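Local atomic coordinates of putative Nitroreductase (Anabaena variabilis ATCC 29413, PDB entry 3EO7), a protein that binds flavin mononucleotide and is probably an oxidoreductase of the nitroreductase family. Residues A[70-81]-A[195-205]. Residues are numbered along the deposited sequence; the frame is centred on the assembly and turned at random. Where two conformers were deposited one is given.
Sequences WWQRLSRLLFRS and NIELSAAITDY
The carbonyl oxygen of Thr203 is gripped side-on by Arg73, whose NE and NH2 each donate to that O at 2.9 Å, the oxygen lying nearly in the guanidinium plane. A bend at chi3 (69°) lays the guanidinium over the CD2-CE2 side of one face of the Tyr205 ring, planes 22° apart, Arg73 NH2 3.5 Å from Tyr205 CE2; Arg73 NH2 also forms a salt bridge with Asp239. With alanine at Arg73, the Thr203 oxygen would probably lose both donors, the Tyr205 ring its guanidinium neighbour and Asp239 a cationic partner. Trp70 NE1 donates to Tyr205 OH (2.8 Å, 161° at the hydrogen), pinning the phenol from its edge. These bonds meet the C-terminal end of helix 181-202, closed by a Schellman motif with Asp204 at positive phi; within the nitroreductase fold, segments 70-81 and 195-202 run roughly antiparallel, their axes 8.4 Å apart at closest. Leu77 CD1 packs on Ala200 and Tyr205 CD2, and the Leu77 side chain also touches Ile164 of strand 162-169. Leu77 O accepts from Ser81 OG, tilted from the carbonyl plane, and, in one of two Ser199 conformers, from Ser199 OG on a lone pair. Farther along, Asn195 ND2 donates to Ser81 O (3.1 Å) from above that carbonyl's plane, while Asn195 OD1 takes a hydrogen bond from Gln465 NE2.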
loop_
_atom_site.group_PDB
_atom_site.type_symbol
_atom_site.label_atom_id
_atom_site.label_comp_id
_atom_site.label_asym_id
_atom_site.label_seq_id
_atom_site.Cartn_x
_atom_site.Cartn_y
_atom_site.Cartn_z
ATOM N N TRP A 70 -22.743 8.310 13.361
ATOM C CA TRP A 70 -21.581 8.907 12.704
ATOM C C TRP A 70 -20.278 8.401 13.330
ATOM O O TRP A 70 -19.364 7.957 12.623
ATOM C CB TRP A 70 -21.632 10.436 12.692
ATOM C CG TRP A 70 -20.484 10.877 11.882
ATOM C CD1 TRP A 70 -20.362 10.800 10.512
ATOM C CD2 TRP A 70 -19.199 11.278 12.375
ATOM N NE1 TRP A 70 -19.082 11.160 10.131
ATOM C CE2 TRP A 70 -18.362 11.489 11.251
ATOM C CE3 TRP A 70 -18.682 11.509 13.654
ATOM C CZ2 TRP A 70 -17.042 11.927 11.379
ATOM C CZ3 TRP A 70 -17.386 11.939 13.773
ATOM C CH2 TRP A 70 -16.582 12.150 12.649
ATOM N N TRP A 71 -20.203 8.438 14.652
ATOM C CA TRP A 71 -19.001 7.981 15.352
ATOM C C TRP A 71 -18.733 6.504 15.057
ATOM O O TRP A 71 -17.574 6.121 14.963
ATOM C CB TRP A 71 -19.076 8.237 16.850
ATOM C CG TRP A 71 -18.834 9.682 17.224
ATOM C CD1 TRP A 71 -19.758 10.600 17.627
ATOM C CD2 TRP A 71 -17.584 10.372 17.154
ATOM N NE1 TRP A 71 -19.145 11.815 17.855
ATOM C CE2 TRP A 71 -17.814 11.701 17.573
ATOM C CE3 TRP A 71 -16.281 9.979 16.843
ATOM C CZ2 TRP A 71 -16.796 12.644 17.648
ATOM C CZ3 TRP A 71 -15.270 10.913 16.913
ATOM C CH2 TRP A 71 -15.537 12.233 17.313
ATOM N N GLN A 72 -19.774 5.681 14.934
ATOM C CA GLN A 72 -19.612 4.256 14.576
ATOM C C GLN A 72 -18.915 4.107 13.227
ATOM O O GLN A 72 -18.051 3.259 13.063
ATOM C CB GLN A 72 -20.940 3.513 14.471
ATOM C CG GLN A 72 -21.601 3.141 15.783
ATOM C CD GLN A 72 -23.022 2.587 15.587
ATOM O OE1 GLN A 72 -23.334 1.996 14.542
ATOM N NE2 GLN A 72 -23.885 2.788 16.592
ATOM N N ARG A 73 -19.288 4.940 12.271
ATOM C CA ARG A 73 -18.668 4.885 10.954
ATOM C C ARG A 73 -17.189 5.259 11.025
ATOM O O ARG A 73 -16.362 4.566 10.451
ATOM C CB ARG A 73 -19.414 5.804 9.974
ATOM C CG ARG A 73 -20.864 5.412 9.716
ATOM C CD ARG A 73 -21.583 6.548 9.001
ATOM N NE ARG A 73 -21.067 6.690 7.643
ATOM C CZ ARG A 73 -21.178 7.777 6.892
ATOM N NH1 ARG A 73 -21.753 8.882 7.372
ATOM N NH2 ARG A 73 -20.676 7.774 5.675
ATOM N N LEU A 74 -16.846 6.341 11.742
ATOM C CA LEU A 74 -15.421 6.736 11.857
ATOM C C LEU A 74 -14.611 5.667 12.618
ATOM O O LEU A 74 -13.491 5.311 12.247
ATOM C CB LEU A 74 -15.280 8.097 12.590
ATOM C CG LEU A 74 -13.807 8.587 12.705
ATOM C CD1 LEU A 74 -13.193 8.798 11.310
ATOM C CD2 LEU A 74 -13.728 9.866 13.597
ATOM N N SER A 75 -15.198 5.151 13.689
ATOM C CA SER A 75 -14.547 4.128 14.525
ATOM C C SER A 75 -14.245 2.878 13.698
ATOM O O SER A 75 -13.129 2.334 13.707
ATOM C CB SER A 75 -15.445 3.798 15.723
ATOM O OG SER A 75 -14.892 2.765 16.520
ATOM N N ARG A 76 -15.240 2.427 12.960
ATOM C CA ARG A 76 -15.084 1.250 12.105
ATOM C C ARG A 76 -14.118 1.467 10.949
ATOM O O ARG A 76 -13.308 0.574 10.629
ATOM C CB ARG A 76 -16.462 0.794 11.605
ATOM C CG ARG A 76 -16.497 -0.496 10.786
ATOM C CD ARG A 76 -17.927 -0.802 10.293
ATOM N NE ARG A 76 -18.888 -0.744 11.393
ATOM C CZ ARG A 76 -19.215 -1.766 12.183
ATOM N NH1 ARG A 76 -18.667 -2.974 12.006
ATOM N NH2 ARG A 76 -20.109 -1.574 13.165
ATOM N N LEU A 77 -14.184 2.645 10.312
ATOM C CA LEU A 77 -13.288 2.972 9.225
ATOM C C LEU A 77 -11.834 2.880 9.703
ATOM O O LEU A 77 -10.998 2.216 9.082
ATOM C CB LEU A 77 -13.606 4.370 8.655
ATOM C CG LEU A 77 -12.857 4.779 7.377
ATOM C CD1 LEU A 77 -13.660 5.873 6.622
ATOM C CD2 LEU A 77 -11.439 5.238 7.709
ATOM N N LEU A 78 -11.563 3.449 10.869
ATOM C CA LEU A 78 -10.192 3.469 11.377
ATOM C C LEU A 78 -9.753 2.088 11.829
ATOM O O LEU A 78 -8.629 1.647 11.534
ATOM C CB LEU A 78 -10.035 4.502 12.463
ATOM C CG LEU A 78 -10.064 5.988 12.039
ATOM C CD1 LEU A 78 -10.240 6.911 13.263
ATOM C CD2 LEU A 78 -8.782 6.293 11.260
ATOM N N PHE A 79 -10.646 1.385 12.512
ATOM C CA PHE A 79 -10.294 0.061 13.045
ATOM C C PHE A 79 -10.003 -0.969 11.958
ATOM O O PHE A 79 -9.064 -1.773 12.062
ATOM C CB PHE A 79 -11.367 -0.451 13.990
ATOM C CG PHE A 79 -10.942 -1.684 14.705
ATOM C CD1 PHE A 79 -9.931 -1.607 15.677
ATOM C CD2 PHE A 79 -11.457 -2.920 14.357
ATOM C CE1 PHE A 79 -9.477 -2.739 16.311
ATOM C CE2 PHE A 79 -11.011 -4.071 15.002
ATOM C CZ PHE A 79 -10.013 -3.975 15.970
ATOM N N ARG A 80 -10.816 -0.964 10.908
ATOM C CA ARG A 80 -10.641 -1.915 9.830
ATOM C C ARG A 80 -9.422 -1.508 9.001
ATOM O O ARG A 80 -8.852 -2.338 8.316
ATOM C CB ARG A 80 -11.884 -1.977 8.945
ATOM C CG ARG A 80 -13.171 -2.519 9.615
ATOM C CD ARG A 80 -13.242 -4.023 9.579
ATOM N NE ARG A 80 -14.399 -4.528 10.335
ATOM C CZ ARG A 80 -14.354 -5.158 11.518
ATOM N NH1 ARG A 80 -13.210 -5.421 12.152
ATOM N NH2 ARG A 80 -15.495 -5.566 12.075
ATOM N N SER A 81 -9.025 -0.232 9.058
ATOM C CA SER A 81 -7.867 0.251 8.299
ATOM C C SER A 81 -6.518 -0.061 8.971
ATOM O O SER A 81 -5.582 -0.490 8.302
ATOM C CB SER A 81 -7.927 1.764 8.064
ATOM O OG SER A 81 -8.980 2.095 7.183
ATOM N N ASN A 195 -6.559 -0.791 2.553
ATOM C CA ASN A 195 -7.568 -0.960 3.626
ATOM C C ASN A 195 -8.461 0.263 3.753
ATOM O O ASN A 195 -9.661 0.141 3.995
ATOM C CB ASN A 195 -6.949 -1.199 5.003
ATOM C CG ASN A 195 -6.433 -2.579 5.193
ATOM O OD1 ASN A 195 -6.699 -3.505 4.393
ATOM N ND2 ASN A 195 -5.666 -2.752 6.252
ATOM N N ILE A 196 -7.874 1.445 3.649
ATOM C CA ILE A 196 -8.670 2.672 3.760
ATOM C C ILE A 196 -9.780 2.704 2.712
ATOM O O ILE A 196 -10.935 2.998 3.047
ATOM C CB ILE A 196 -7.798 3.916 3.731
ATOM C CG1 ILE A 196 -6.951 3.982 4.995
ATOM C CG2 ILE A 196 -8.648 5.256 3.598
ATOM C CD1 ILE A 196 -5.897 5.090 4.939
ATOM N N GLU A 197 -9.479 2.407 1.451
ATOM C CA GLU A 197 -10.558 2.423 0.468
ATOM C C GLU A 197 -11.630 1.362 0.747
ATOM O O GLU A 197 -12.823 1.633 0.576
ATOM C CB GLU A 197 -10.092 2.320 -0.982
ATOM C CG GLU A 197 -9.251 1.182 -1.292
ATOM C CD GLU A 197 -9.774 0.340 -2.488
ATOM O OE1 GLU A 197 -10.972 0.115 -2.692
ATOM O OE2 GLU A 197 -8.939 -0.228 -3.147
ATOM N N LEU A 198 -11.225 0.172 1.194
ATOM C CA LEU A 198 -12.208 -0.893 1.471
ATOM C C LEU A 198 -13.032 -0.615 2.740
ATOM O O LEU A 198 -14.253 -0.790 2.752
ATOM C CB LEU A 198 -11.525 -2.258 1.513
ATOM C CG LEU A 198 -10.961 -2.655 0.139
ATOM C CD1 LEU A 198 -10.023 -3.919 0.252
ATOM C CD2 LEU A 198 -12.139 -2.868 -0.888
ATOM N N SER A 199 -12.340 -0.166 3.781
ATOM C CA SER A 199 -12.950 0.234 5.054
ATOM C C SER A 199 -13.940 1.390 4.835
ATOM O O SER A 199 -14.994 1.450 5.449
ATOM C CB SER A 199 -11.844 0.690 6.015
ATOM O OG SER A 199 -12.357 0.853 7.318
ATOM N N ALA A 200 -13.560 2.317 3.960
ATOM C CA ALA A 200 -14.407 3.455 3.592
ATOM C C ALA A 200 -15.661 2.937 2.912
ATOM O O ALA A 200 -16.768 3.335 3.297
ATOM C CB ALA A 200 -13.637 4.403 2.701
ATOM N N ALA A 201 -15.525 2.018 1.944
ATOM C CA ALA A 201 -16.705 1.475 1.272
ATOM C C ALA A 201 -17.699 0.910 2.285
ATOM O O ALA A 201 -18.917 1.153 2.191
ATOM C CB ALA A 201 -16.317 0.396 0.232
ATOM N N ILE A 202 -17.164 0.174 3.251
ATOM C CA ILE A 202 -17.961 -0.483 4.307
ATOM C C ILE A 202 -18.765 0.542 5.102
ATOM O O ILE A 202 -19.902 0.266 5.500
ATOM C CB ILE A 202 -17.057 -1.346 5.257
ATOM C CG1 ILE A 202 -16.520 -2.587 4.514
ATOM C CG2 ILE A 202 -17.822 -1.807 6.524
ATOM C CD1 ILE A 202 -15.322 -3.263 5.203
ATOM N N THR A 203 -18.199 1.731 5.276
ATOM C CA THR A 203 -18.781 2.805 6.071
ATOM C C THR A 203 -19.353 3.989 5.242
ATOM O O THR A 203 -19.575 5.078 5.765
ATOM C CB THR A 203 -17.779 3.300 7.119
ATOM O OG1 THR A 203 -16.580 3.702 6.480
ATOM C CG2 THR A 203 -17.471 2.189 8.170
ATOM N N ASP A 204 -19.639 3.741 3.973
ATOM C CA ASP A 204 -20.223 4.743 3.071
ATOM C C ASP A 204 -19.409 6.023 2.918
ATOM O O ASP A 204 -19.953 7.125 2.853
ATOM C CB ASP A 204 -21.675 5.045 3.454
ATOM C CG ASP A 204 -22.554 3.850 3.333
ATOM O OD1 ASP A 204 -22.556 3.212 2.268
ATOM O OD2 ASP A 204 -23.250 3.564 4.308
ATOM N N TYR A 205 -18.099 5.839 2.891
ATOM C CA TYR A 205 -17.130 6.911 2.641
ATOM C C TYR A 205 -16.366 6.556 1.376
ATOM O O TYR A 205 -16.333 5.382 0.957
ATOM C CB TYR A 205 -16.131 7.047 3.790
ATOM C CG TYR A 205 -16.566 8.001 4.867
ATOM C CD1 TYR A 205 -16.400 9.363 4.683
ATOM C CD2 TYR A 205 -17.152 7.568 6.035
ATOM C CE1 TYR A 205 -16.787 10.270 5.624
ATOM C CE2 TYR A 205 -17.545 8.493 7.012
ATOM C CZ TYR A 205 -17.349 9.838 6.783
ATOM O OH TYR A 205 -17.717 10.810 7.687
#